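Local coordinates for protein putative HAD-hydrolase YfnB (Bacillus subtilis, PDB 3ED5) that is a putative hydrolase of the haloacid dehalogenase superfamily that probably removes phosphate from nucleoside 5'-monophosphates, at residues 16-21 and 134-139; 22-27 and 101-106; 122-127 and 147-152. All blocks are in the same frame, centred on the assembly; numbering follows the deposited sequence.

Contact 1 (16-21 and 134-139); sequences DTILDF and KRLRDS. With FMT (formic acid), chain G.
Just past the DxDxT motif of the haloacid dehalogenase fold, in the loop that follows strand 9-12, Leu-19 presses onto Arg-135 and its neighbours at the end of helix 129-138. CG of Leu-19 stands anti to the carbonyl carbon (chi1 -71°), and the two methyl branches divide the work. CD1 sits over the centre of one guanidinium face of Arg-135 and also meets the foot of that side chain, with Leu-19 CD1 3.6 Å from Arg-135 CB. The other branch turns to the end of the helix, where Leu-19 CD2 lies 3.7 Å from Ser-139 OG. That hydroxyl is itself held: Ser-139 OG donates to Arg-135 O at 2.9 Å, on a lone pair of a carbonyl that also receives Ser-139 N.

Arg-135 bends at chi3 (62°), which carries NE away from a fully extended path. Arg-135 NH2 comes within 3.6 Å of Leu-19 CB and 3.9 Å of Phe-21 CD1. It approaches the Phe-21 ring at the edge, near the ring plane, and the ring and guanidinium planes are 76° apart, so this is no stack. The charge is met outside the two segments, by a salt bridge from NH1 to Asp-15, while NE bonds to Gly-101 O. The guanidinium is thus tied to two loops while Leu-19 lies on its face.

A second, purely apolar touch lies nearby: Ile-18 CD1 is 4.1 Å from Leu-136 CD2, the side chains crossing at about a right angle. Next to Ile-18, Thr-17 OG1 bonds to Asp-13, by similarity the nucleophile. Ile-18 and Leu-136 both rest on Ile-123 of strand 120-125, and Phe-21 begins helix 21-35, so the loop is wedged between the sheet, helix 129-138 and the start of that helix.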
loop_
_atom_site.group_PDB
_atom_site.type_symbol
_atom_site.label_atom_id
_atom_site.label_comp_id
_atom_site.label_asym_id
_atom_site.label_seq_id
_atom_site.Cartn_x
_atom_site.Cartn_y
_atom_site.Cartn_z
ATOM N N ASP A 16 -1.114 0.061 4.977
ATOM C CA ASP A 16 -1.358 -1.071 5.878
ATOM C C ASP A 16 -0.147 -1.982 5.959
ATOM O O ASP A 16 -0.267 -3.130 6.364
ATOM C CB ASP A 16 -2.630 -1.833 5.491
ATOM C CG ASP A 16 -3.857 -0.970 5.660
ATOM O OD1 ASP A 16 -3.903 -0.207 6.656
ATOM O OD2 ASP A 16 -4.745 -1.087 4.804
ATOM N N THR A 17 1.030 -1.430 5.631
ATOM C CA THR A 17 2.307 -2.129 5.838
ATOM C C THR A 17 3.101 -1.315 6.855
ATOM O O THR A 17 3.410 -1.829 7.927
ATOM C CB THR A 17 3.066 -2.308 4.505
ATOM O OG1 THR A 17 2.258 -3.094 3.614
ATOM C CG2 THR A 17 4.414 -3.060 4.728
ATOM N N ILE A 18 3.359 -0.029 6.556
ATOM C CA ILE A 18 4.004 0.874 7.522
ATOM C C ILE A 18 3.115 2.047 7.967
ATOM O O ILE A 18 3.305 2.562 9.046
ATOM C CB ILE A 18 5.411 1.396 7.034
ATOM C CG1 ILE A 18 5.295 2.099 5.665
ATOM C CG2 ILE A 18 6.407 0.232 7.029
ATOM C CD1 ILE A 18 6.660 2.610 5.028
ATOM N N LEU A 19 2.161 2.451 7.131
ATOM C CA LEU A 19 1.171 3.466 7.526
ATOM C C LEU A 19 -0.156 2.771 7.728
ATOM O O LEU A 19 -0.460 1.822 7.010
ATOM C CB LEU A 19 1.038 4.547 6.435
ATOM C CG LEU A 19 2.244 5.480 6.296
ATOM C CD1 LEU A 19 1.934 6.572 5.230
ATOM C CD2 LEU A 19 2.574 6.125 7.635
ATOM N N ASP A 20 -0.956 3.273 8.669
ATOM C CA ASP A 20 -2.235 2.652 8.979
ATOM C C ASP A 20 -3.268 3.280 8.023
ATOM O O ASP A 20 -3.929 4.276 8.359
ATOM C CB ASP A 20 -2.555 2.872 10.465
ATOM C CG ASP A 20 -3.884 2.216 10.911
ATOM O OD1 ASP A 20 -4.657 1.700 10.096
ATOM O OD2 ASP A 20 -4.136 2.228 12.113
ATOM N N PHE A 21 -3.359 2.701 6.818
ATOM C CA PHE A 21 -4.260 3.216 5.798
ATOM C C PHE A 21 -5.699 3.021 6.211
ATOM O O PHE A 21 -6.538 3.886 5.947
ATOM C CB PHE A 21 -4.040 2.535 4.450
ATOM C CG PHE A 21 -4.923 3.086 3.365
ATOM C CD1 PHE A 21 -4.569 4.268 2.699
ATOM C CD2 PHE A 21 -6.150 2.465 3.058
ATOM C CE1 PHE A 21 -5.392 4.797 1.687
ATOM C CE2 PHE A 21 -6.981 3.001 2.054
ATOM C CZ PHE A 21 -6.589 4.163 1.366
ATOM N N LYS A 134 3.302 12.830 0.708
ATOM C CA LYS A 134 2.833 13.680 1.802
ATOM C C LYS A 134 2.690 12.921 3.123
ATOM O O LYS A 134 3.199 13.394 4.161
ATOM C CB LYS A 134 1.515 14.395 1.433
ATOM C CG LYS A 134 1.000 15.289 2.571
ATOM C CD LYS A 134 -0.259 16.062 2.145
ATOM C CE LYS A 134 -0.623 17.151 3.125
ATOM N NZ LYS A 134 -0.907 16.601 4.487
ATOM N N ARG A 135 2.045 11.756 3.093
ATOM C CA ARG A 135 1.840 10.947 4.307
ATOM C C ARG A 135 3.168 10.397 4.859
ATOM O O ARG A 135 3.369 10.366 6.087
ATOM C CB ARG A 135 0.822 9.834 4.045
ATOM C CG ARG A 135 -0.603 10.443 3.846
ATOM C CD ARG A 135 -1.530 9.413 3.250
ATOM N NE ARG A 135 -1.686 8.240 4.145
ATOM C CZ ARG A 135 -1.511 6.965 3.794
ATOM N NH1 ARG A 135 -1.150 6.622 2.552
ATOM N NH2 ARG A 135 -1.720 6.015 4.705
ATOM N N LEU A 136 4.095 10.027 3.971
ATOM C CA LEU A 136 5.414 9.632 4.455
ATOM C C LEU A 136 6.160 10.806 5.094
ATOM O O LEU A 136 6.909 10.610 6.085
ATOM C CB LEU A 136 6.275 9.025 3.320
ATOM C CG LEU A 136 5.790 7.653 2.852
ATOM C CD1 LEU A 136 6.475 7.305 1.518
ATOM C CD2 LEU A 136 5.983 6.541 3.908
ATOM N N ARG A 137 6.031 11.997 4.524
ATOM C CA ARG A 137 6.688 13.171 5.123
ATOM C C ARG A 137 6.083 13.496 6.493
ATOM O O ARG A 137 6.805 13.721 7.464
ATOM C CB ARG A 137 6.617 14.396 4.216
ATOM C CG ARG A 137 7.577 14.336 3.044
ATOM C CD ARG A 137 7.735 15.716 2.393
ATOM N NE ARG A 137 8.777 15.686 1.364
ATOM C CZ ARG A 137 8.542 15.621 0.051
ATOM N NH1 ARG A 137 9.562 15.586 -0.787
ATOM N NH2 ARG A 137 7.299 15.596 -0.430
ATOM N N ASP A 138 4.753 13.553 6.544
ATOM C CA ASP A 138 4.068 13.971 7.756
ATOM C C ASP A 138 4.262 13.019 8.946
ATOM O O ASP A 138 4.240 13.471 10.095
ATOM C CB ASP A 138 2.550 14.125 7.477
ATOM C CG ASP A 138 2.223 15.292 6.514
ATOM O OD1 ASP A 138 3.077 16.162 6.246
ATOM O OD2 ASP A 138 1.047 15.387 6.054
ATOM N N SER A 139 4.445 11.727 8.670
ATOM C CA SER A 139 4.681 10.711 9.708
ATOM C C SER A 139 6.183 10.611 10.072
ATOM O O SER A 139 6.551 9.839 10.962
ATOM C CB SER A 139 4.226 9.334 9.189
ATOM O OG SER A 139 4.970 8.951 8.017
HETATM C C FMT G . 4.680 17.491 0.908
HETATM O O1 FMT G . 5.643 18.282 0.872
HETATM O O2 FMT G . 4.738 16.307 0.558
#

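Contact 2 (22-27 and 101-106); sequences QAAEAL and GHQLID
Gln-103 reaches from the linker between helices 87-98 and 108-116 onto the first turns of helix 21-35, and its side chain carries most of the contact. Gln-103 CB lies 4.2 Å from Ala-23 CB. With CG anti to the carbonyl carbon (chi1 -55°), Gln-103 CG moves a little closer to the same methyl, to 4.0 Å from Ala-23 CB. The chain then bends: chi2 is 93°, well off a staggered angle, and Gln-103 CD comes to rest beside the helix backbone, 3.8 Å from Ala-24 N. The amide straddles the boundary between the two alanines. Its oxygen turns to the second: Gln-103 OE1 is 3.5 Å from Ala-24 CB, and although Ala-24 N is similarly close, the angle is too poor for a hydrogen bond. On the other branch, Gln-103 NE2 lies 3.7 Å from Ala-23 O, an oxygen already engaged by Leu-27 N one turn on. Gln-103 NE2 ends 4.0 Å from Leu-27 CD2, the two side chains crossing obliquely. The amide therefore meets the helix by van der Waals contact, with no hydrogen bond between the segments.

Gly-101 adds a second touch, with Gly-101 O 3.7 Å from Ala-24 CB. A side chain at Gly-101 would point toward the helix, its CB only 2.7 Å from Ala-24 CB, so the backbones can meet this closely because glycine lacks one.

The pairing fits a C1-type helical cap, in which two linkers run between cap and core. Backbone bonds of Gln-103 with Asp-20 and of Ile-105 with Ile-18 join the linkers, Ala-24 also touches Leu-98 of helix 87-98, and Glu-25 faces helix 42-60.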
loop_
_atom_site.group_PDB
_atom_site.type_symbol
_atom_site.label_atom_id
_atom_site.label_comp_id
_atom_site.label_asym_id
_atom_site.label_seq_id
_atom_site.Cartn_x
_atom_site.Cartn_y
_atom_site.Cartn_z
ATOM N N GLN A 22 -5.983 1.918 6.900
ATOM C CA GLN A 22 -7.375 1.732 7.414
ATOM C C GLN A 22 -7.858 2.921 8.244
ATOM O O GLN A 22 -9.007 3.370 8.092
ATOM C CB GLN A 22 -7.483 0.442 8.235
ATOM C CG GLN A 22 -7.162 -0.804 7.396
ATOM C CD GLN A 22 -8.040 -0.891 6.174
ATOM O OE1 GLN A 22 -7.586 -0.753 5.024
ATOM N NE2 GLN A 22 -9.313 -1.084 6.408
ATOM N N ALA A 23 -7.007 3.403 9.145
ATOM C CA ALA A 23 -7.324 4.554 9.939
ATOM C C ALA A 23 -7.524 5.823 9.103
ATOM O O ALA A 23 -8.475 6.587 9.346
ATOM C CB ALA A 23 -6.285 4.770 11.061
ATOM N N ALA A 24 -6.604 6.075 8.173
ATOM C CA ALA A 24 -6.709 7.236 7.277
ATOM C C ALA A 24 -7.997 7.171 6.448
ATOM O O ALA A 24 -8.695 8.177 6.323
ATOM C CB ALA A 24 -5.477 7.337 6.340
ATOM N N GLU A 25 -8.290 5.989 5.902
ATOM C CA GLU A 25 -9.509 5.763 5.107
ATOM C C GLU A 25 -10.748 5.986 5.969
ATOM O O GLU A 25 -11.704 6.690 5.564
ATOM C CB GLU A 25 -9.514 4.338 4.540
ATOM C CG GLU A 25 -10.818 3.924 3.843
ATOM C CD GLU A 25 -10.751 2.507 3.351
ATOM O OE1 GLU A 25 -10.812 1.576 4.190
ATOM O OE2 GLU A 25 -10.581 2.339 2.130
ATOM N N ALA A 26 -10.726 5.435 7.177
ATOM C CA ALA A 26 -11.925 5.563 8.042
ATOM C C ALA A 26 -12.257 7.026 8.339
ATOM O O ALA A 26 -13.434 7.433 8.307
ATOM C CB ALA A 26 -11.753 4.766 9.360
ATOM N N LEU A 27 -11.225 7.812 8.628
ATOM C CA LEU A 27 -11.402 9.232 8.926
ATOM C C LEU A 27 -11.879 9.977 7.680
ATOM O O LEU A 27 -12.834 10.766 7.741
ATOM C CB LEU A 27 -10.054 9.795 9.429
ATOM C CG LEU A 27 -9.875 11.291 9.719
ATOM C CD1 LEU A 27 -10.893 11.757 10.720
ATOM C CD2 LEU A 27 -8.425 11.544 10.158
ATOM N N GLY A 101 -4.286 12.006 6.792
ATOM C CA GLY A 101 -4.183 10.834 7.665
ATOM C C GLY A 101 -2.819 10.184 7.449
ATOM O O GLY A 101 -2.574 9.623 6.383
ATOM N N HIS A 102 -1.945 10.268 8.449
ATOM C CA HIS A 102 -0.590 9.657 8.345
ATOM C C HIS A 102 -0.299 8.835 9.590
ATOM O O HIS A 102 0.832 8.780 10.060
ATOM C CB HIS A 102 0.504 10.724 8.128
ATOM C CG HIS A 102 0.333 11.939 8.978
ATOM N ND1 HIS A 102 0.878 12.066 10.239
ATOM C CD2 HIS A 102 -0.378 13.072 8.758
ATOM C CE1 HIS A 102 0.499 13.218 10.762
ATOM N NE2 HIS A 102 -0.249 13.852 9.875
ATOM N N GLN A 103 -1.356 8.230 10.152
ATOM C CA GLN A 103 -1.239 7.289 11.262
ATOM C C GLN A 103 -0.253 6.172 10.900
ATOM O O GLN A 103 -0.216 5.727 9.750
ATOM C CB GLN A 103 -2.629 6.679 11.561
ATOM C CG GLN A 103 -3.709 7.745 11.837
ATOM C CD GLN A 103 -4.512 8.161 10.595
ATOM O OE1 GLN A 103 -4.044 8.051 9.465
ATOM N NE2 GLN A 103 -5.747 8.619 10.818
ATOM N N LEU A 104 0.534 5.734 11.891
ATOM C CA LEU A 104 1.542 4.681 11.677
ATOM C C LEU A 104 1.017 3.322 12.111
ATOM O O LEU A 104 0.213 3.219 13.048
ATOM C CB LEU A 104 2.808 4.987 12.503
ATOM C CG LEU A 104 3.668 6.155 12.004
ATOM C CD1 LEU A 104 4.578 6.703 13.107
ATOM C CD2 LEU A 104 4.479 5.743 10.794
ATOM N N ILE A 105 1.469 2.281 11.419
ATOM C CA ILE A 105 1.358 0.916 11.941
ATOM C C ILE A 105 2.189 0.806 13.214
ATOM O O ILE A 105 3.266 1.422 13.305
ATOM C CB ILE A 105 1.827 -0.104 10.887
ATOM C CG1 ILE A 105 0.892 -0.064 9.653
ATOM C CG2 ILE A 105 1.919 -1.515 11.489
ATOM C CD1 ILE A 105 -0.529 -0.679 9.919
ATOM N N ASP A 106 1.711 0.011 14.177
ATOM C CA ASP A 106 2.411 -0.224 15.440
ATOM C C ASP A 106 3.876 -0.605 15.223
ATOM O O ASP A 106 4.169 -1.538 14.466
ATOM C CB ASP A 106 1.708 -1.331 16.240
ATOM C CG ASP A 106 0.420 -0.858 16.885
ATOM O OD1 ASP A 106 0.200 0.377 16.987
ATOM O OD2 ASP A 106 -0.390 -1.732 17.296
#

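Contact 3 (122-127 and 147-152). With FMT (formic acid), chain C.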
loop_
_atom_site.group_PDB
_atom_site.type_symbol
_atom_site.label_atom_id
_atom_site.label_comp_id
_atom_site.label_asym_id
_atom_site.label_seq_id
_atom_site.Cartn_x
_atom_site.Cartn_y
_atom_site.Cartn_z
ATOM N N TYR A 122 13.632 0.994 0.291
ATOM C CA TYR A 122 12.926 1.646 -0.798
ATOM C C TYR A 122 11.427 1.477 -0.570
ATOM O O TYR A 122 10.989 0.521 0.073
ATOM C CB TYR A 122 13.218 1.019 -2.141
ATOM C CG TYR A 122 14.679 1.179 -2.500
ATOM C CD1 TYR A 122 15.101 2.298 -3.227
ATOM C CD2 TYR A 122 15.619 0.250 -2.071
ATOM C CE1 TYR A 122 16.463 2.477 -3.549
ATOM C CE2 TYR A 122 17.005 0.419 -2.401
ATOM C CZ TYR A 122 17.389 1.533 -3.126
ATOM O OH TYR A 122 18.714 1.740 -3.473
ATOM N N ILE A 123 10.670 2.383 -1.167
ATOM C CA ILE A 123 9.194 2.283 -1.161
ATOM C C ILE A 123 8.721 1.781 -2.538
ATOM O O ILE A 123 9.234 2.238 -3.562
ATOM C CB ILE A 123 8.516 3.646 -0.887
ATOM C CG1 ILE A 123 8.767 4.130 0.559
ATOM C CG2 ILE A 123 6.981 3.561 -1.203
ATOM C CD1 ILE A 123 8.089 3.262 1.623
ATOM N N VAL A 124 7.751 0.847 -2.548
ATOM C CA VAL A 124 7.121 0.370 -3.782
ATOM C C VAL A 124 5.604 0.493 -3.571
ATOM O O VAL A 124 5.030 -0.173 -2.701
ATOM C CB VAL A 124 7.575 -1.063 -4.222
ATOM C CG1 VAL A 124 9.086 -0.994 -4.690
ATOM C CG2 VAL A 124 7.367 -2.122 -3.075
ATOM N N THR A 125 5.008 1.402 -4.319
ATOM C CA THR A 125 3.577 1.709 -4.075
ATOM C C THR A 125 2.779 1.974 -5.359
ATOM O O THR A 125 3.294 2.565 -6.315
ATOM C CB THR A 125 3.430 2.892 -3.041
ATOM O OG1 THR A 125 2.018 3.092 -2.735
ATOM C CG2 THR A 125 3.991 4.216 -3.623
ATOM N N ASN A 126 1.498 1.545 -5.350
ATOM C CA ASN A 126 0.542 1.879 -6.419
ATOM C C ASN A 126 -0.302 3.120 -6.030
ATOM O O ASN A 126 -1.122 3.591 -6.822
ATOM C CB ASN A 126 -0.458 0.725 -6.627
ATOM C CG ASN A 126 0.103 -0.398 -7.446
ATOM O OD1 ASN A 126 1.232 -0.313 -7.963
ATOM N ND2 ASN A 126 -0.662 -1.466 -7.570
ATOM N N GLY A 127 -0.087 3.642 -4.827
ATOM C CA GLY A 127 -0.836 4.817 -4.346
ATOM C C GLY A 127 -0.536 6.087 -5.123
ATOM O O GLY A 127 0.509 6.236 -5.728
ATOM N N ASP A 147 14.844 5.710 -2.093
ATOM C CA ASP A 147 13.998 6.135 -3.208
ATOM C C ASP A 147 12.555 5.638 -3.004
ATOM O O ASP A 147 12.301 4.756 -2.164
ATOM C CB ASP A 147 14.571 5.639 -4.548
ATOM C CG ASP A 147 14.291 6.580 -5.705
ATOM O OD1 ASP A 147 13.329 7.408 -5.680
ATOM O OD2 ASP A 147 15.056 6.469 -6.683
ATOM N N ILE A 148 11.637 6.224 -3.759
ATOM C CA ILE A 148 10.196 5.921 -3.698
ATOM C C ILE A 148 9.747 5.670 -5.133
ATOM O O ILE A 148 9.870 6.564 -5.988
ATOM C CB ILE A 148 9.442 7.096 -3.053
ATOM C CG1 ILE A 148 9.941 7.257 -1.613
ATOM C CG2 ILE A 148 7.895 6.878 -3.084
ATOM C CD1 ILE A 148 9.406 8.459 -0.917
ATOM N N PHE A 149 9.292 4.449 -5.410
ATOM C CA PHE A 149 8.898 4.061 -6.749
ATOM C C PHE A 149 7.379 3.981 -6.832
ATOM O O PHE A 149 6.769 3.086 -6.249
ATOM C CB PHE A 149 9.509 2.733 -7.133
ATOM C CG PHE A 149 11.011 2.736 -7.062
ATOM C CD1 PHE A 149 11.775 3.454 -8.009
ATOM C CD2 PHE A 149 11.660 2.047 -6.059
ATOM C CE1 PHE A 149 13.192 3.468 -7.963
ATOM C CE2 PHE A 149 13.091 2.041 -6.005
ATOM C CZ PHE A 149 13.839 2.764 -6.963
ATOM N N VAL A 150 6.815 4.913 -7.594
ATOM C CA VAL A 150 5.356 5.015 -7.730
ATOM C C VAL A 150 4.910 4.435 -9.078
ATOM O O VAL A 150 5.538 4.710 -10.113
ATOM C CB VAL A 150 4.913 6.500 -7.527
ATOM C CG1 VAL A 150 5.329 6.980 -6.119
ATOM C CG2 VAL A 150 5.482 7.440 -8.572
ATOM N N SER A 151 3.852 3.629 -9.063
ATOM C CA SER A 151 3.341 2.972 -10.284
ATOM C C SER A 151 3.141 3.961 -11.441
ATOM O O SER A 151 3.408 3.652 -12.591
ATOM C CB SER A 151 2.014 2.217 -9.998
ATOM O OG SER A 151 1.053 3.094 -9.431
ATOM N N GLU A 152 2.679 5.171 -11.121
ATOM C CA GLU A 152 2.255 6.128 -12.154
ATOM C C GLU A 152 3.398 6.617 -13.036
ATOM O O GLU A 152 3.176 7.134 -14.132
ATOM C CB GLU A 152 1.503 7.308 -11.506
ATOM C CG GLU A 152 2.353 8.156 -10.546
ATOM C CD GLU A 152 1.503 9.121 -9.748
ATOM O OE1 GLU A 152 0.712 8.683 -8.902
ATOM O OE2 GLU A 152 1.617 10.331 -9.978
HETATM C C FMT C . -0.245 -1.375 -3.492
HETATM O O1 FMT C . -1.381 -0.933 -3.504
HETATM O O2 FMT C . 0.695 -0.590 -3.616
HETATM O O HOH W 1 1.538 5.343 -8.205
#
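Strands 120-125 and 147-150, the two ends of a beta-alpha-beta crossover through helix 129-138, run parallel at 11° at one edge of the Rossmann-like sheet. Their ladder is the tight part. Ile-123 N donates to Asp-147 O, Phe-149 N to Ile-123 O, Thr-125 N to Phe-149 O at 3.1 Å, nearly straight (169°), and Ser-151 N to Thr-125 O. On the face toward helix 129-138, Ile-123 and Ile-148 lie side by side, as do Thr-125 and Val-150. On the other face Tyr-122 CD1 comes within 3.4 Å of Phe-149 CE2, though the rings barely overlap.

Thr-125 is consistent with the Ser/Thr of HAD motif II, at the end of its strand; its OG1 accepts from Gly-127 N in an ST turn and bonds to Gln-132. An alanine here would probably leave Gly-127 N without that acceptor and open a gap where Thr-125 CG2 packs 4.0 Å from Val-150 CG1.

The looser, solvent side begins at Gly-127 and the exposed Glu-152, whose OE1 forms a salt bridge with Arg-66. A water bridges here, donating to Gly-127 O at 2.8 Å, accepting from Glu-152 N, and bonding to Ser-151 OG at 2.6 Å.

Contacts 1 and 2 lie side by side, their centres about 7 Å apart, and share the passage from sheet to helical cap: contact 2 is nested within the chain loop that contact 1 closes, and 16-21 runs straight into 22-27. Contact 3 lies about 13 Å from contact 1, centre to centre. Helix 129-138 links these two: it carries most of 134-139 and connects the strands of contact 3, so their segments alternate along the chain. Contacts 2 and 3 do not touch, their nearest atoms being about 10 Å apart. Together they run from the cap linkers to the edge of the core sheet, with contacts 1 and 3 close to the presumed nucleophile.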